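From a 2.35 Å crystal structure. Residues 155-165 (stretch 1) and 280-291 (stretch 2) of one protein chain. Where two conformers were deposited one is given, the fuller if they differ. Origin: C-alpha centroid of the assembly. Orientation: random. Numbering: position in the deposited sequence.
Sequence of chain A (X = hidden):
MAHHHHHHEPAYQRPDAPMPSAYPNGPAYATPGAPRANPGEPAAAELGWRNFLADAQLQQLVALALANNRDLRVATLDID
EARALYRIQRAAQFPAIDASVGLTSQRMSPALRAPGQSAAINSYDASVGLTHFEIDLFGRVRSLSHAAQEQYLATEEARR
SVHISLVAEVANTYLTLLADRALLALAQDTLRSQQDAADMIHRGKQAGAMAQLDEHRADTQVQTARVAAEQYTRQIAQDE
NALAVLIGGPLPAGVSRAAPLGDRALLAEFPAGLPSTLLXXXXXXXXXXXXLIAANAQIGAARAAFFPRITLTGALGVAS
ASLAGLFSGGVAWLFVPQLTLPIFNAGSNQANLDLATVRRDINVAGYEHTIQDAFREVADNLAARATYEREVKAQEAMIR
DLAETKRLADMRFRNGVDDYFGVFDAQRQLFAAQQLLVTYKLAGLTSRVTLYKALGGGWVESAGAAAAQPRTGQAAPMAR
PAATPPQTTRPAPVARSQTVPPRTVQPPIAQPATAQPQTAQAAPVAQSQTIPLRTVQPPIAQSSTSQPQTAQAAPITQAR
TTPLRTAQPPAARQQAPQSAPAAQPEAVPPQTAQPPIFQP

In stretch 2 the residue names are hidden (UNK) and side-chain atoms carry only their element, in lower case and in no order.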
# COMPACT_ATOMS: atom_id res chain seq x y z
N THR A 155 -7.67 -1.22 25.45
CA THR A 155 -8.50 -0.06 25.13
C THR A 155 -9.10 -0.19 23.74
O THR A 155 -8.60 -0.92 22.87
CB THR A 155 -7.68 1.23 25.23
OG1 THR A 155 -6.66 1.24 24.22
CG2 THR A 155 -7.04 1.34 26.61
N GLU A 156 -10.21 0.53 23.53
CA GLU A 156 -10.96 0.40 22.29
C GLU A 156 -10.16 0.92 21.10
O GLU A 156 -10.20 0.34 20.01
CB GLU A 156 -12.29 1.13 22.40
CG GLU A 156 -13.15 1.04 21.15
CD GLU A 156 -14.24 2.09 21.12
OE1 GLU A 156 -14.22 3.00 21.97
OE2 GLU A 156 -15.12 2.00 20.23
N GLU A 157 -9.45 2.04 21.28
CA GLU A 157 -8.66 2.59 20.19
C GLU A 157 -7.49 1.69 19.84
O GLU A 157 -7.18 1.50 18.66
CB GLU A 157 -8.18 4.00 20.53
CG GLU A 157 -7.55 4.15 21.91
CD GLU A 157 -8.57 4.49 22.98
OE1 GLU A 157 -9.73 4.03 22.89
OE2 GLU A 157 -8.22 5.23 23.92
N ALA A 158 -6.84 1.10 20.85
CA ALA A 158 -5.73 0.19 20.58
C ALA A 158 -6.21 -1.07 19.88
O ALA A 158 -5.54 -1.59 18.98
CB ALA A 158 -5.00 -0.16 21.88
N ARG A 159 -7.38 -1.59 20.28
CA ARG A 159 -7.92 -2.78 19.63
C ARG A 159 -8.24 -2.49 18.16
O ARG A 159 -7.96 -3.31 17.28
CB ARG A 159 -9.16 -3.26 20.37
CG ARG A 159 -9.84 -4.47 19.74
CD ARG A 159 -10.98 -4.98 20.62
NE ARG A 159 -11.59 -6.19 20.07
CZ ARG A 159 -11.23 -7.43 20.40
NH1 ARG A 159 -10.25 -7.63 21.27
NH2 ARG A 159 -11.84 -8.47 19.85
N ARG A 160 -8.85 -1.34 17.89
CA ARG A 160 -9.17 -0.99 16.51
C ARG A 160 -7.91 -0.79 15.68
O ARG A 160 -7.89 -1.13 14.49
CB ARG A 160 -10.03 0.27 16.48
CG ARG A 160 -10.46 0.70 15.09
CD ARG A 160 -11.39 1.91 15.15
NE ARG A 160 -11.97 2.22 13.85
CZ ARG A 160 -12.99 1.56 13.31
NH1 ARG A 160 -13.55 0.55 13.97
NH2 ARG A 160 -13.46 1.91 12.12
N SER A 161 -6.84 -0.26 16.29
CA SER A 161 -5.61 -0.02 15.55
C SER A 161 -4.95 -1.33 15.13
O SER A 161 -4.40 -1.43 14.03
CB SER A 161 -4.65 0.83 16.39
OG SER A 161 -3.45 1.10 15.67
N VAL A 162 -5.00 -2.34 16.00
CA VAL A 162 -4.40 -3.63 15.66
C VAL A 162 -5.25 -4.36 14.63
O VAL A 162 -4.73 -5.01 13.72
CB VAL A 162 -4.19 -4.48 16.93
CG1 VAL A 162 -3.57 -5.83 16.58
CG2 VAL A 162 -3.32 -3.72 17.93
N HIS A 163 -6.58 -4.27 14.75
CA HIS A 163 -7.47 -4.86 13.75
C HIS A 163 -7.25 -4.23 12.38
O HIS A 163 -7.19 -4.93 11.36
CB HIS A 163 -8.93 -4.70 14.17
CG HIS A 163 -9.35 -5.63 15.26
ND1 HIS A 163 -8.50 -6.55 15.84
CD2 HIS A 163 -10.55 -5.80 15.87
CE1 HIS A 163 -9.15 -7.23 16.76
NE2 HIS A 163 -10.40 -6.80 16.80
N ILE A 164 -7.12 -2.90 12.33
CA ILE A 164 -6.90 -2.21 11.07
C ILE A 164 -5.59 -2.66 10.44
O ILE A 164 -5.52 -2.95 9.24
CB ILE A 164 -6.95 -0.69 11.28
CG1 ILE A 164 -8.39 -0.21 11.48
CG2 ILE A 164 -6.30 0.04 10.13
CD1 ILE A 164 -8.52 1.29 11.63
N SER A 165 -4.53 -2.73 11.25
CA SER A 165 -3.24 -3.20 10.74
C SER A 165 -3.34 -4.63 10.23
O SER A 165 -2.83 -4.96 9.15
CB SER A 165 -2.17 -3.10 11.82
OG SER A 165 -2.05 -1.78 12.33
N UNK A 280 -13.02 10.44 12.46
CA UNK A 280 -13.28 10.32 13.89
C UNK A 280 -12.97 8.91 14.39
O UNK A 280 -12.69 8.73 15.58
c UNK A 280 -15.08 12.14 13.96
o UNK A 280 -17.35 11.40 14.06
c UNK A 280 -16.58 12.38 13.90
c UNK A 280 -14.73 10.68 14.20
o UNK A 280 -16.99 13.54 13.71
N UNK A 281 -13.02 7.91 13.50
CA UNK A 281 -12.74 6.52 13.86
C UNK A 281 -11.25 6.18 13.82
O UNK A 281 -10.89 5.04 14.11
c UNK A 281 -13.49 5.57 12.94
n UNK A 281 -13.54 5.09 8.33
c UNK A 281 -15.43 5.20 11.49
n UNK A 281 -14.51 5.48 10.39
c UNK A 281 -14.96 5.88 12.75
c UNK A 281 -14.42 4.76 9.27
n UNK A 281 -15.20 3.70 9.10
N UNK A 282 -10.39 7.12 13.44
CA UNK A 282 -8.96 6.87 13.49
C UNK A 282 -8.53 6.64 14.94
O UNK A 282 -8.93 7.40 15.82
n UNK A 282 -3.75 9.21 11.32
n UNK A 282 -6.04 9.35 11.45
c UNK A 282 -8.18 8.03 12.89
c UNK A 282 -8.17 8.11 11.36
c UNK A 282 -7.40 9.33 10.90
c UNK A 282 -4.94 9.18 10.73
n UNK A 282 -5.02 8.98 9.42
N UNK A 283 -7.75 5.59 15.22
CA UNK A 283 -7.32 5.36 16.60
C UNK A 283 -6.57 6.53 17.23
O UNK A 283 -6.65 6.71 18.45
c UNK A 283 -7.44 4.44 14.35
c UNK A 283 -6.45 4.11 16.48
c UNK A 283 -7.05 3.38 15.33
N UNK A 284 -5.84 7.34 16.45
CA UNK A 284 -5.14 8.46 17.05
C UNK A 284 -6.05 9.65 17.32
O UNK A 284 -5.73 10.47 18.19
o UNK A 284 -3.42 9.57 13.97
c UNK A 284 -4.32 9.14 14.72
o UNK A 284 -5.47 8.90 14.31
c UNK A 284 -3.95 8.90 16.18
N UNK A 285 -7.19 9.74 16.63
CA UNK A 285 -8.14 10.79 16.96
C UNK A 285 -9.06 10.36 18.10
O UNK A 285 -9.45 11.19 18.93
c UNK A 285 -8.00 11.86 14.68
c UNK A 285 -8.93 11.21 15.70
c UNK A 285 -10.07 12.17 16.06
c UNK A 285 -8.71 12.46 13.50
N UNK A 286 -9.40 9.07 18.17
CA UNK A 286 -10.17 8.55 19.30
C UNK A 286 -9.42 8.77 20.61
O UNK A 286 -9.99 9.25 21.59
c UNK A 286 -12.33 4.53 19.18
c UNK A 286 -11.29 6.73 17.87
s UNK A 286 -11.48 4.95 17.65
c UNK A 286 -10.46 7.06 19.10
N UNK A 287 -8.13 8.43 20.64
CA UNK A 287 -7.34 8.62 21.85
C UNK A 287 -7.21 10.10 22.18
O UNK A 287 -7.25 10.49 23.36
c UNK A 287 -5.96 7.98 21.68
N UNK A 288 -7.06 10.95 21.16
CA UNK A 288 -6.94 12.38 21.41
C UNK A 288 -8.23 12.96 21.98
O UNK A 288 -8.19 13.82 22.87
c UNK A 288 -6.54 13.11 20.13
N UNK A 289 -9.38 12.50 21.48
CA UNK A 289 -10.65 12.97 22.03
C UNK A 289 -10.90 12.41 23.42
O UNK A 289 -11.50 13.09 24.26
c UNK A 289 -12.99 13.18 18.92
o UNK A 289 -13.63 12.11 18.92
c UNK A 289 -11.80 12.60 21.09
o UNK A 289 -13.35 14.18 18.27
c UNK A 289 -11.71 13.28 19.73
N UNK A 290 -10.43 11.19 23.69
CA UNK A 290 -10.55 10.61 25.03
C UNK A 290 -9.75 11.42 26.05
O UNK A 290 -10.21 11.65 27.17
n UNK A 290 -10.42 7.25 28.12
n UNK A 290 -9.08 8.70 27.27
c UNK A 290 -10.07 9.16 24.99
c UNK A 290 -10.89 7.56 26.87
c UNK A 290 -10.06 8.48 26.33
c UNK A 290 -9.32 7.96 28.34
N UNK A 291 -8.54 11.84 25.67
CA UNK A 291 -7.73 12.64 26.58
C UNK A 291 -8.40 13.97 26.90
O UNK A 291 -8.26 14.49 28.02
c UNK A 291 -6.34 12.88 25.98
c UNK A 291 -3.96 12.13 25.75
c UNK A 291 -5.35 11.76 26.24
c UNK A 291 -3.28 11.06 23.63
n UNK A 291 -3.37 11.05 24.96
n UNK A 291 -2.73 10.04 22.99
n UNK A 291 -3.73 12.10 22.94

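Position 280 has three carbons in a row, the last carrying two oxygens, and no atom within reach of stretch 1. A carboxylate on a three-carbon arm is Glu280.

Position 281 runs three carbons, a nitrogen, then a carbon bearing two more nitrogens, a guanidinium. Its CB points toward stretch 1 and lies 3.8 Å from Arg160 NH2. This is Arg281, but its main use here is backbone. Arg160 NE donates a weak hydrogen bond to Arg281 O at 3.0 Å, the acceptor near the guanidinium plane. The two like charges are close, with Arg160 NH2 3.9 Å from Arg281 NH1 and over one face of the Arg281 guanidinium; both nitrogens find hydrogen-bond partners elsewhere in the structure.

Position 282 repeats the guanidinium pattern on an arm that leaves CA away from stretch 1. This is Arg282, the N-cap residue of the helix that follows.

At position 283, three carbons close a ring onto the backbone N, and the ring lies against Glu157, Arg160, Ser161 and Ile164. Only proline closes such a ring. Pro283 is well placed in the first turn, where a helix does not need that N as a donor. Its CB lies 3.5 Å from Glu157 O and its CG 3.7 Å from Ser161 CB, while CD is 4.3 Å from Ile164 CD1.

Position 284 has two carbons, the second carrying two oxygens, and faces away: Asp284. It closes a salt bridge with its near neighbor, Arg282 NH2 to Asp284 OD2 at 2.7 Å, with Arg282 NE also donating to Asp284 OD1 at 3.0 Å.

Position 285 shows four carbons forked at the first, one arm two carbons long. Ile285 is buried, yet out of reach of stretch 1.

Position 286 is an unbranched chain of two carbons, a sulfur and a carbon. It points toward stretch 1 and lies along Glu156, Glu157 and Arg160, hence Met286: CB is 4.1 Å from Glu157 CB, SD 3.9 Å from Arg160 CD, and CE 3.7 Å from Glu156 CD.

Positions 287 and 288 each carry one carbon. At 287 it lies beside Glu157, CB 4.2 Å from Glu157 CG; at 288 it is buried away from this contact. They are Ala287 and Ala288.

Position 289, three carbons ending in two oxygens, is Glu289, satisfied elsewhere in the structure.

Position 290 has one carbon and a five-membered ring of three carbons and two nitrogens, near the Glu157 carboxylate: His290, exposed, its CG 4.4 Å from Glu157 OE2.

Position 291, another guanidinium chain, is Arg291, which does not touch stretch 1.

The helices run antiparallel at 175°, their axes approaching to 8.8 Å. The rule to read is a compact knob: the Pro283 ring sits among Glu157, Arg160, Ser161 and Ile164, and the backbones come close there, with Glu157 CA and Pro283 CA 4.7 Å apart. One turn on, Met286 extends the packing over Glu157 CB and Arg160 CD, its methyl end reaching the Glu156 carboxylate carbon. Packing carries most of this contact; one weak hydrogen bond, and no salt bridge, crosses between the stretches.

Stretch 2 (280-291) ERRPDIMAAEHR
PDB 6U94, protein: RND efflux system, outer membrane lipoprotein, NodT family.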